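Local coordinates for HEPN domain-containing protein (Thermotoga maritima, PDB 1O3U), which is of unknown function but adopts the helical HEPN fold and forms a dimer of two identical chains, at residues E21-D26 with R116-A121. Residues are numbered along the deposited sequence; the frame is centred on the assembly and turned at random.
Sequences EHAKHD and RLVNYA
Segment 21-26 of helix 11-28 and segment 116-121 of helix 104-132 come closest at A23 and V118, whose CA atoms lie 6.7 Å apart, a separation that the small side chain of A23 allows. Both residues direct their CB atoms across the gap, and A23 CB meets V118 CG2 at 3.9 Å. Valine suits the opposing position because its two methyl branches reach separate partners. With chi1 at 163°, CG1 lies anti to the backbone N and is carried to K24, while CG2 is left for A23. V118 CG1 lies across the aliphatic stem of K24, 3.8 Å from K24 CG and 4.1 Å from K24 CE. Beyond CG the lysine chain is extended, which lets CG and CE touch the CG1 methyl while the ammonium group goes on to a salt bridge with E122, one turn beyond V118 on helix 104-132. K24 thus serves the interface twice, with its apolar stem and its charged end. Helix 32-54 packs against the same pair, S38 touching A23 and S39 touching V118. Other faces of the two helices have different work: H22 NE2 and D26 OD2 form hydrogen bonds with D26 OD2 and H22 NE2 of the second subunit, respectively, whereas R116 NH1 donates in its guanidinium plane to Y120 OH at 3.2 Å and also forms a salt bridge with E86 of helix 78-88. Between the two segments themselves no hydrogen bond forms. Their union within the HEPN helical bundle therefore rests on van der Waals contact between aliphatic groups, with the K24–E122 ion pair adding a polar tie at its margin.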
ATOM      1  N   GLU A  21       4.961   2.772   9.108  1.00 11.31           N
ATOM      2  CA  GLU A  21       4.271   2.977  10.373  1.00 11.22           C
ATOM      3  C   GLU A  21       3.150   1.969  10.524  1.00 10.16           C
ATOM      4  O   GLU A  21       2.955   1.417  11.610  1.00  8.96           O
ATOM      5  CB  GLU A  21       3.748   4.383  10.489  1.00 12.88           C
ATOM      6  CG  GLU A  21       3.282   4.721  11.887  1.00 19.25           C
ATOM      7  CD  GLU A  21       4.413   4.934  12.901  1.00 25.08           C
ATOM      8  OE1 GLU A  21       5.639   4.958  12.561  1.00 28.30           O
ATOM      9  OE2 GLU A  21       4.052   5.055  14.092  1.00 33.88           O
ATOM     10  N   HIS A  22       2.438   1.709   9.431  1.00 10.16           N
ATOM     11  CA  HIS A  22       1.407   0.663   9.394  1.00 10.30           C
ATOM     12  C   HIS A  22       2.002  -0.683   9.802  1.00  9.55           C
ATOM     13  O   HIS A  22       1.439  -1.395  10.637  1.00  8.87           O
ATOM     14  CB  HIS A  22       0.755   0.525   8.021  1.00  9.26           C
ATOM     15  CG  HIS A  22      -0.640  -0.061   8.052  1.00 12.53           C
ATOM     16  ND1 HIS A  22      -1.431  -0.154   6.924  1.00 13.50           N
ATOM     17  CD2 HIS A  22      -1.397  -0.531   9.076  1.00 12.78           C
ATOM     18  CE1 HIS A  22      -2.603  -0.671   7.255  1.00 13.97           C
ATOM     19  NE2 HIS A  22      -2.610  -0.895   8.551  1.00 12.82           N
ATOM     20  N   ALA A  23       3.131  -1.052   9.193  1.00  9.32           N
ATOM     21  CA  ALA A  23       3.799  -2.304   9.507  1.00  9.72           C
ATOM     22  C   ALA A  23       4.147  -2.417  11.010  1.00 10.25           C
ATOM     23  O   ALA A  23       3.985  -3.480  11.615  1.00 11.07           O
ATOM     24  CB  ALA A  23       5.022  -2.435   8.707  1.00  9.07           C
ATOM     25  N   LYS A  24       4.682  -1.331  11.560  1.00  9.28           N
ATOM     26  CA  LYS A  24       5.079  -1.285  12.936  1.00 10.36           C
ATOM     27  C   LYS A  24       3.859  -1.415  13.892  1.00 10.95           C
ATOM     28  O   LYS A  24       3.955  -2.047  14.943  1.00 11.33           O
ATOM     29  CB  LYS A  24       5.852  -0.003  13.188  1.00 11.65           C
ATOM     30  CG  LYS A  24       7.271  -0.039  12.611  1.00 11.15           C
ATOM     31  CD  LYS A  24       8.022   1.180  12.993  1.00 14.69           C
ATOM     32  CE  LYS A  24       9.363   1.167  12.314  1.00 18.67           C
ATOM     33  NZ  LYS A  24      10.174   2.293  12.726  1.00 21.85           N
ATOM     34  N   HIS A  25       2.741  -0.843  13.494  1.00 11.99           N
ATOM     35  CA  HIS A  25       1.489  -0.961  14.236  1.00 12.80           C
ATOM     36  C   HIS A  25       0.994  -2.387  14.224  1.00 13.32           C
ATOM     37  O   HIS A  25       0.615  -2.932  15.274  1.00 12.97           O
ATOM     38  CB  HIS A  25       0.443  -0.048  13.620  1.00 13.59           C
ATOM     39  CG  HIS A  25      -0.817   0.041  14.424  1.00 14.29           C
ATOM     40  ND1 HIS A  25      -1.955  -0.655  14.089  1.00 15.63           N
ATOM     41  CD2 HIS A  25      -1.111   0.735  15.549  1.00 16.55           C
ATOM     42  CE1 HIS A  25      -2.906  -0.382  14.968  1.00 16.79           C
ATOM     43  NE2 HIS A  25      -2.416   0.451  15.872  1.00 18.29           N
ATOM     44  N   ASP A  26       0.992  -3.002  13.039  1.00 12.81           N
ATOM     45  CA  ASP A  26       0.602  -4.414  12.916  1.00 13.58           C
ATOM     46  C   ASP A  26       1.549  -5.305  13.736  1.00 14.12           C
ATOM     47  O   ASP A  26       1.089  -6.222  14.434  1.00 13.90           O
ATOM     48  CB  ASP A  26       0.602  -4.887  11.468  1.00 13.67           C
ATOM     49  CG  ASP A  26      -0.640  -4.419  10.684  1.00 15.28           C
ATOM     50  OD1 ASP A  26      -1.753  -4.317  11.259  1.00 24.06           O
ATOM     51  OD2 ASP A  26      -0.561  -4.142   9.504  1.00 21.43           O
ATOM     52  N   ARG A 116      12.384  -8.466  11.519  1.00  9.95           N
ATOM     53  CA  ARG A 116      13.424  -8.460  10.504  1.00 10.94           C
ATOM     54  C   ARG A 116      12.947  -7.735   9.232  1.00 10.18           C
ATOM     55  O   ARG A 116      13.653  -6.854   8.681  1.00  8.07           O
ATOM     56  CB  ARG A 116      13.814  -9.922  10.205  1.00 12.07           C
ATOM     57  CG  ARG A 116      15.076 -10.131   9.562  1.00 15.58           C
ATOM     58  CD  ARG A 116      15.718 -11.480   9.904  1.00 15.83           C
ATOM     59  NE  ARG A 116      14.858 -12.622   9.589  1.00 17.78           N
ATOM     60  CZ  ARG A 116      14.566 -13.004   8.357  1.00 22.01           C
ATOM     61  NH1 ARG A 116      15.055 -12.350   7.324  1.00 23.16           N
ATOM     62  NH2 ARG A 116      13.760 -14.046   8.145  1.00 24.68           N
ATOM     63  N   LEU A 117      11.783  -8.127   8.757  1.00  9.14           N
ATOM     64  CA  LEU A 117      11.260  -7.556   7.518  1.00  9.74           C
ATOM     65  C   LEU A 117      10.936  -6.063   7.685  1.00  9.25           C
ATOM     66  O   LEU A 117      11.114  -5.262   6.767  1.00  8.67           O
ATOM     67  CB  LEU A 117      10.052  -8.346   7.019  1.00 10.57           C
ATOM     68  CG  LEU A 117      10.354  -9.811   6.701  1.00 14.29           C
ATOM     69  CD1 LEU A 117       9.103 -10.520   6.261  1.00 18.75           C
ATOM     70  CD2 LEU A 117      11.424  -9.886   5.648  1.00 13.53           C
ATOM     71  N   VAL A 118      10.427  -5.686   8.845  1.00  8.75           N
ATOM     72  CA  VAL A 118      10.142  -4.282   9.115  1.00  9.95           C
ATOM     73  C   VAL A 118      11.474  -3.508   9.114  1.00 10.24           C
ATOM     74  O   VAL A 118      11.597  -2.405   8.518  1.00  8.26           O
ATOM     75  CB  VAL A 118       9.365  -4.123  10.443  1.00 10.58           C
ATOM     76  CG1 VAL A 118       9.422  -2.700  10.952  1.00 13.73           C
ATOM     77  CG2 VAL A 118       7.882  -4.633  10.315  1.00 11.22           C
ATOM     78  N   ASN A 119      12.482  -4.062   9.797  1.00  8.83           N
ATOM     79  CA  ASN A 119      13.781  -3.428   9.791  1.00  8.73           C
ATOM     80  C   ASN A 119      14.359  -3.288   8.390  1.00  7.79           C
ATOM     81  O   ASN A 119      14.963  -2.281   8.065  1.00  7.30           O
ATOM     82  CB  ASN A 119      14.777  -4.154  10.683  1.00  8.00           C
ATOM     83  CG  ASN A 119      14.411  -4.070  12.143  1.00 12.14           C
ATOM     84  OD1 ASN A 119      13.587  -3.226  12.561  1.00 13.47           O
ATOM     85  ND2 ASN A 119      15.023  -4.970  12.957  1.00 12.82           N
ATOM     86  N   TYR A 120      14.198  -4.318   7.580  1.00  7.62           N
ATOM     87  CA  TYR A 120      14.699  -4.289   6.203  1.00  7.53           C
ATOM     88  C   TYR A 120      14.034  -3.165   5.435  1.00  7.85           C
ATOM     89  O   TYR A 120      14.710  -2.479   4.691  1.00  7.10           O
ATOM     90  CB  TYR A 120      14.445  -5.587   5.464  1.00  7.72           C
ATOM     91  CG  TYR A 120      15.221  -6.786   5.955  1.00  8.28           C
ATOM     92  CD1 TYR A 120      16.250  -6.653   6.865  1.00  7.33           C
ATOM     93  CD2 TYR A 120      14.967  -8.060   5.424  1.00  9.81           C
ATOM     94  CE1 TYR A 120      16.957  -7.757   7.309  1.00 10.76           C
ATOM     95  CE2 TYR A 120      15.669  -9.138   5.835  1.00 10.76           C
ATOM     96  CZ  TYR A 120      16.668  -8.993   6.783  1.00 10.91           C
ATOM     97  OH  TYR A 120      17.378 -10.090   7.200  1.00 12.02           O
ATOM     98  N   ALA A 121      12.723  -3.000   5.594  1.00  8.42           N
ATOM     99  CA  ALA A 121      12.010  -1.965   4.864  1.00  8.92           C
ATOM    100  C   ALA A 121      12.500  -0.575   5.320  1.00  9.65           C
ATOM    101  O   ALA A 121      12.767   0.309   4.515  1.00  8.16           O
ATOM    102  CB  ALA A 121      10.532  -2.088   5.086  1.00  8.67           C
TER